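Local coordinates for Tlr1174 protein (Synechococcus elongatus, PDB 2OZT) that converts 2-succinyl-6-hydroxy-2,4-cyclohexadiene-1-carboxylate to 2-succinylbenzoate with the help of a divalent metal ion, on the route to phylloquinone, at residues R165-G170 with A219-V224; V195-P200 with Q205-L210. All coordinates share one frame; numbering follows the deposited sequence.

Interaction 1: R165-G170 with A219-V224. With NA (sodium ion), chain D; PO4 (phosphate ion), chain B.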
loop_
_atom_site.group_PDB
_atom_site.type_symbol
_atom_site.label_atom_id
_atom_site.label_comp_id
_atom_site.label_asym_id
_atom_site.label_seq_id
_atom_site.Cartn_x
_atom_site.Cartn_y
_atom_site.Cartn_z
ATOM N N ARG A 165 -2.332 -5.893 14.033
ATOM C CA ARG A 165 -2.239 -4.455 13.749
ATOM C C ARG A 165 -3.603 -3.839 13.991
ATOM O O ARG A 165 -4.624 -4.472 13.653
ATOM C CB ARG A 165 -1.825 -4.264 12.266
ATOM C CG ARG A 165 -0.482 -4.895 11.891
ATOM C CD ARG A 165 -0.366 -5.076 10.407
ATOM N NE ARG A 165 0.921 -5.718 10.137
ATOM C CZ ARG A 165 1.394 -5.967 8.901
ATOM N NH1 ARG A 165 0.690 -5.634 7.814
ATOM N NH2 ARG A 165 2.588 -6.566 8.777
ATOM N N LEU A 166 -3.647 -2.652 14.593
ATOM C CA LEU A 166 -4.931 -1.982 14.809
ATOM C C LEU A 166 -4.991 -0.769 13.898
ATOM O O LEU A 166 -4.164 0.132 14.049
ATOM C CB LEU A 166 -5.062 -1.527 16.255
ATOM C CG LEU A 166 -4.914 -2.651 17.268
ATOM C CD1 LEU A 166 -4.977 -2.050 18.707
ATOM C CD2 LEU A 166 -5.951 -3.730 17.052
ATOM N N ASP A 167 -5.960 -0.694 12.998
ATOM C CA ASP A 167 -5.990 0.397 12.047
ATOM C C ASP A 167 -7.111 1.368 12.372
ATOM O O ASP A 167 -8.280 1.045 12.161
ATOM C CB ASP A 167 -6.162 -0.176 10.637
ATOM C CG ASP A 167 -5.891 0.843 9.553
ATOM O OD1 ASP A 167 -5.618 2.050 9.840
ATOM O OD2 ASP A 167 -5.924 0.481 8.340
ATOM N N ALA A 168 -6.727 2.560 12.828
ATOM C CA ALA A 168 -7.716 3.574 13.112
ATOM C C ALA A 168 -8.097 4.444 11.921
ATOM O O ALA A 168 -9.101 5.200 11.991
ATOM C CB ALA A 168 -7.239 4.444 14.259
ATOM N N ASN A 169 -7.312 4.407 10.833
ATOM C CA ASN A 169 -7.607 5.213 9.647
ATOM C C ASN A 169 -7.836 6.680 9.958
ATOM O O ASN A 169 -8.649 7.351 9.317
ATOM C CB ASN A 169 -8.783 4.637 8.852
ATOM C CG ASN A 169 -8.499 3.250 8.365
ATOM O OD1 ASN A 169 -9.029 2.277 8.896
ATOM N ND2 ASN A 169 -7.632 3.148 7.361
ATOM N N GLY A 170 -7.082 7.186 10.932
ATOM C CA GLY A 170 -7.140 8.607 11.245
ATOM C C GLY A 170 -8.435 9.011 11.937
ATOM O O GLY A 170 -8.777 10.204 11.936
ATOM N N ALA A 219 2.184 3.230 13.240
ATOM C CA ALA A 219 2.495 3.213 11.809
ATOM C C ALA A 219 1.791 4.346 11.099
ATOM O O ALA A 219 0.620 4.621 11.330
ATOM C CB ALA A 219 2.022 1.903 11.219
ATOM N N LEU A 220 2.470 4.972 10.143
ATOM C CA LEU A 220 1.831 5.958 9.271
ATOM C C LEU A 220 1.361 5.312 7.989
ATOM O O LEU A 220 2.042 4.430 7.450
ATOM C CB LEU A 220 2.852 7.042 8.879
ATOM C CG LEU A 220 3.372 7.825 10.087
ATOM C CD1 LEU A 220 4.489 8.706 9.594
ATOM C CD2 LEU A 220 2.296 8.660 10.793
ATOM N N ASP A 221 0.190 5.745 7.525
ATOM C CA ASP A 221 -0.401 5.151 6.306
ATOM C C ASP A 221 -0.925 6.304 5.470
ATOM O O ASP A 221 -0.273 6.700 4.505
ATOM C CB ASP A 221 -1.479 4.130 6.703
ATOM C CG ASP A 221 -2.145 3.461 5.522
ATOM O OD1 ASP A 221 -1.564 3.400 4.404
ATOM O OD2 ASP A 221 -3.287 2.959 5.685
ATOM N N GLU A 222 -2.082 6.855 5.816
ATOM C CA GLU A 222 -2.599 8.019 5.107
ATOM C C GLU A 222 -1.592 9.150 5.086
ATOM O O GLU A 222 -1.552 9.937 4.116
ATOM C CB GLU A 222 -3.912 8.478 5.766
ATOM C CG GLU A 222 -5.140 7.564 5.500
ATOM C CD GLU A 222 -5.336 6.382 6.448
ATOM O OE1 GLU A 222 -4.408 6.025 7.200
ATOM O OE2 GLU A 222 -6.449 5.749 6.407
ATOM N N SER A 223 -0.731 9.220 6.104
ATOM C CA SER A 223 0.277 10.268 6.154
ATOM C C SER A 223 1.422 10.103 5.163
ATOM O O SER A 223 2.159 11.089 4.917
ATOM C CB SER A 223 0.890 10.368 7.560
ATOM O OG SER A 223 -0.002 10.993 8.495
ATOM N N VAL A 224 1.617 8.870 4.675
ATOM C CA VAL A 224 2.757 8.591 3.796
ATOM C C VAL A 224 2.333 7.940 2.481
ATOM O O VAL A 224 2.221 6.734 2.374
ATOM C CB VAL A 224 3.914 7.821 4.494
ATOM C CG1 VAL A 224 4.617 8.735 5.538
ATOM C CG2 VAL A 224 3.447 6.531 5.179
HETATM NA NA NA D . -4.526 3.490 8.070
HETATM P P PO4 B . 4.775 -9.171 10.798
HETATM O O1 PO4 B . 4.372 -10.084 9.683
HETATM O O2 PO4 B . 4.393 -7.800 10.360
HETATM O O3 PO4 B . 3.967 -9.560 12.037
HETATM O O4 PO4 B . 6.209 -9.093 11.288
HETATM O O HOH W 1 -5.291 1.127 5.295
#
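Asp221 OD2 is gripped by a sodium ion at 2.7 Å and by a water, which also donates a longer bond to Asp167 OD2 and so ties the two carboxylates together. The setting is the metal site of an enolase-superfamily barrel, where acidic residues at or just beyond the C-terminal ends of parallel strands converge on one cation. Asp167, just where strand 163-167 ends, supplies OD1 to the sodium at 2.5 Å; Glu222, in the type I turn that follows strand 218-220, adds OE1 at 2.7 Å. Asp167 and Asp221 are also magnesium ligands, so the sodium probably occupies the place of the catalytic divalent ion. With OD2 of Asp167 and OD2 of Asp221 4.5 Å apart, the cation and the salt bridges to Lys136 and Lys245 respectively probably offset the negative charge.

Glu222 reaches the ion through a chain bent at its second torsion (chi2 87°), which brings the carboxylate alongside the ion. Its OE2 then offers the syn lone pair to Asn169 ND2, a 3.0 Å bond that is almost straight. The donor's amide plane contains the acceptor but stands 81° from the carboxylate plane, so the two flat groups meet nearly perpendicular. Asn169 is positioned by an Asx turn, its backbone N donating to Asp167 OD1 from above the carboxylate plane. That oxygen therefore serves both metal and main chain. At the far end of 165-170, Arg165, salt-bridged to Glu193, extends its chain to a phosphate probably carried over from crystallisation, and NH2 meets phosphate O2 at 2.7 Å in the guanidinium plane.

Interaction 2: V195-P200 with Q205-L210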
loop_
_atom_site.group_PDB
_atom_site.type_symbol
_atom_site.label_atom_id
_atom_site.label_comp_id
_atom_site.label_asym_id
_atom_site.label_seq_id
_atom_site.Cartn_x
_atom_site.Cartn_y
_atom_site.Cartn_z
ATOM N N VAL A 195 -0.283 0.406 16.195
ATOM C CA VAL A 195 -1.509 1.122 15.889
ATOM C C VAL A 195 -1.235 1.945 14.619
ATOM O O VAL A 195 -0.290 2.724 14.572
ATOM C CB VAL A 195 -1.978 2.031 17.074
ATOM C CG1 VAL A 195 -3.191 2.816 16.649
ATOM C CG2 VAL A 195 -2.258 1.211 18.345
ATOM N N GLU A 196 -2.080 1.757 13.629
ATOM C CA GLU A 196 -1.902 2.410 12.337
ATOM C C GLU A 196 -2.733 3.681 12.236
ATOM O O GLU A 196 -3.946 3.644 12.512
ATOM C CB GLU A 196 -2.287 1.451 11.211
ATOM C CG GLU A 196 -1.971 1.950 9.815
ATOM C CD GLU A 196 -2.204 0.850 8.800
ATOM O OE1 GLU A 196 -2.519 -0.269 9.216
ATOM O OE2 GLU A 196 -2.027 1.099 7.591
ATOM N N GLN A 197 -2.064 4.812 11.965
ATOM C CA GLN A 197 -2.744 6.101 11.727
ATOM C C GLN A 197 -3.776 6.463 12.823
ATOM O O GLN A 197 -4.960 6.588 12.541
ATOM C CB GLN A 197 -3.324 6.172 10.300
ATOM C CG GLN A 197 -3.546 7.616 9.832
ATOM C CD GLN A 197 -2.277 8.303 9.417
ATOM O OE1 GLN A 197 -1.432 7.715 8.707
ATOM N NE2 GLN A 197 -2.090 9.554 9.839
ATOM N N PRO A 198 -3.294 6.638 14.056
ATOM C CA PRO A 198 -4.297 6.945 15.085
ATOM C C PRO A 198 -4.974 8.287 14.870
ATOM O O PRO A 198 -6.168 8.430 15.215
ATOM C CB PRO A 198 -3.490 6.924 16.379
ATOM C CG PRO A 198 -2.076 7.185 15.986
ATOM C CD PRO A 198 -1.954 6.465 14.628
ATOM N N LEU A 199 -4.276 9.236 14.266
ATOM C CA LEU A 199 -4.827 10.594 14.064
ATOM C C LEU A 199 -4.801 10.911 12.589
ATOM O O LEU A 199 -3.991 10.321 11.867
ATOM C CB LEU A 199 -4.000 11.639 14.840
ATOM C CG LEU A 199 -3.859 11.454 16.360
ATOM C CD1 LEU A 199 -2.895 12.490 16.906
ATOM C CD2 LEU A 199 -5.236 11.594 16.983
ATOM N N PRO A 200 -5.633 11.859 12.149
ATOM C CA PRO A 200 -5.595 12.248 10.732
ATOM C C PRO A 200 -4.276 12.938 10.415
ATOM O O PRO A 200 -3.602 13.457 11.283
ATOM C CB PRO A 200 -6.788 13.204 10.567
ATOM C CG PRO A 200 -7.151 13.652 11.952
ATOM C CD PRO A 200 -6.633 12.613 12.938
ATOM N N GLN A 205 1.874 17.055 14.395
ATOM C CA GLN A 205 2.631 17.293 15.613
ATOM C C GLN A 205 2.221 16.359 16.724
ATOM O O GLN A 205 3.088 15.842 17.460
ATOM C CB GLN A 205 2.508 18.740 16.097
ATOM C CG GLN A 205 2.797 19.764 15.025
ATOM C CD GLN A 205 1.548 20.325 14.324
ATOM O OE1 GLN A 205 0.571 19.607 13.993
ATOM N NE2 GLN A 205 1.580 21.644 14.088
ATOM N N ALA A 206 0.915 16.113 16.858
ATOM C CA ALA A 206 0.461 15.186 17.885
ATOM C C ALA A 206 0.830 13.726 17.537
ATOM O O ALA A 206 1.141 12.923 18.412
ATOM C CB ALA A 206 -1.034 15.348 18.113
ATOM N N LEU A 207 0.830 13.408 16.243
ATOM C CA LEU A 207 1.185 12.048 15.846
ATOM C C LEU A 207 2.631 11.788 16.225
ATOM O O LEU A 207 2.964 10.744 16.757
ATOM C CB LEU A 207 1.094 11.912 14.319
ATOM C CG LEU A 207 -0.233 11.513 13.679
ATOM C CD1 LEU A 207 -0.133 11.664 12.193
ATOM C CD2 LEU A 207 -0.557 10.066 14.059
ATOM N N LEU A 208 3.482 12.778 15.933
ATOM C CA LEU A 208 4.895 12.655 16.274
ATOM C C LEU A 208 5.127 12.543 17.787
ATOM O O LEU A 208 5.826 11.650 18.273
ATOM C CB LEU A 208 5.672 13.809 15.650
ATOM C CG LEU A 208 7.186 13.803 15.867
ATOM C CD1 LEU A 208 7.864 12.565 15.213
ATOM C CD2 LEU A 208 7.791 15.123 15.326
ATOM N N SER A 209 4.469 13.432 18.552
ATOM C CA SER A 209 4.600 13.410 20.002
ATOM C C SER A 209 4.105 12.092 20.619
ATOM O O SER A 209 4.755 11.517 21.477
ATOM C CB SER A 209 3.838 14.583 20.633
ATOM O OG SER A 209 4.014 14.501 22.029
ATOM N N LEU A 210 2.969 11.586 20.121
ATOM C CA LEU A 210 2.507 10.278 20.572
ATOM C C LEU A 210 3.558 9.200 20.275
ATOM O O LEU A 210 3.898 8.408 21.131
ATOM C CB LEU A 210 1.189 9.890 19.884
ATOM C CG LEU A 210 -0.093 10.533 20.419
ATOM C CD1 LEU A 210 -1.246 10.212 19.466
ATOM C CD2 LEU A 210 -0.372 10.059 21.862
#
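Leu207 reaches from helix 204-213 into the bend of 195-200 and divides its two methyls between different neighbours. CD2 lies against the ring of Pro198, 3.8 Å from CG, and also against Leu199, whose CB is 3.9 Å away. CD1 turns to Gln197, whose NE2 it approaches to 3.7 Å, the two side chains crossing at about a right angle.

Leu199 packs in return against the helix. Its CG lies beside the backbone N and opposite the carbonyl carbon (chi1 -58°), an orientation that carries CD1 onto the helix surface. There this one methyl meets Ala206 CB at 3.6 Å and Leu210 CD1 at 3.8 Å, so successive turns share a single contact atom. Side chains meet mostly through carbon, although the Leu207 methyls also touch the main chain, CD2 3.8 Å from Leu199 N and CD1 4.0 Å from Pro200 O.

This is the strand-to-helix half of a beta-alpha-beta unit in the barrel: strand 192-196 ends, the chain loops out from Gln197 onward, and helix 204-213 doubles back outside the strands before strand 218-220. Toward the barrel wall, Leu207 also rests on Leu220, while Pro198 and Leu210 share Ile218. Helix 174-187 adjoins the cluster through Ala177 against Leu199 and Asn178 against Leu210.

Behind these apolar contacts, Gln197 helps to hold the bend. Folded at chi2 (77°), its side chain brings NE2 to Leu199 O, a 2.9 Å bond almost in line with the carbonyl. The same nitrogen is hydrogen-bonded to Ser223, and OE1 accepts from the backbone N of Asp221.

How the interactions relate
Interactions 1 and 2, centred about 8 Å apart, link the metal site of the barrel to one of its outer helices. Strand 192-196 runs between the two strands whose C-terminal ends meet at the ion in interaction 1, and the main chains probably join through Leu166 O to Glu196 N and Gly170 N to Gln197 O, both 2.7 Å. The amide of Gln197 belongs to both contacts, its NE2 touching Leu207 and also bonding to the turn of 219-224, whose Asp221 and Glu222 hold the ion. Glu196, a magnesium ligand, points into the same site, yet its OE2 stands 3.5 Å from the sodium, which here takes Glu222 instead. Lys245, the predicted proton acceptor, sits beside this site, its side chain about 3 Å from that of Asp221 at the nearest atoms.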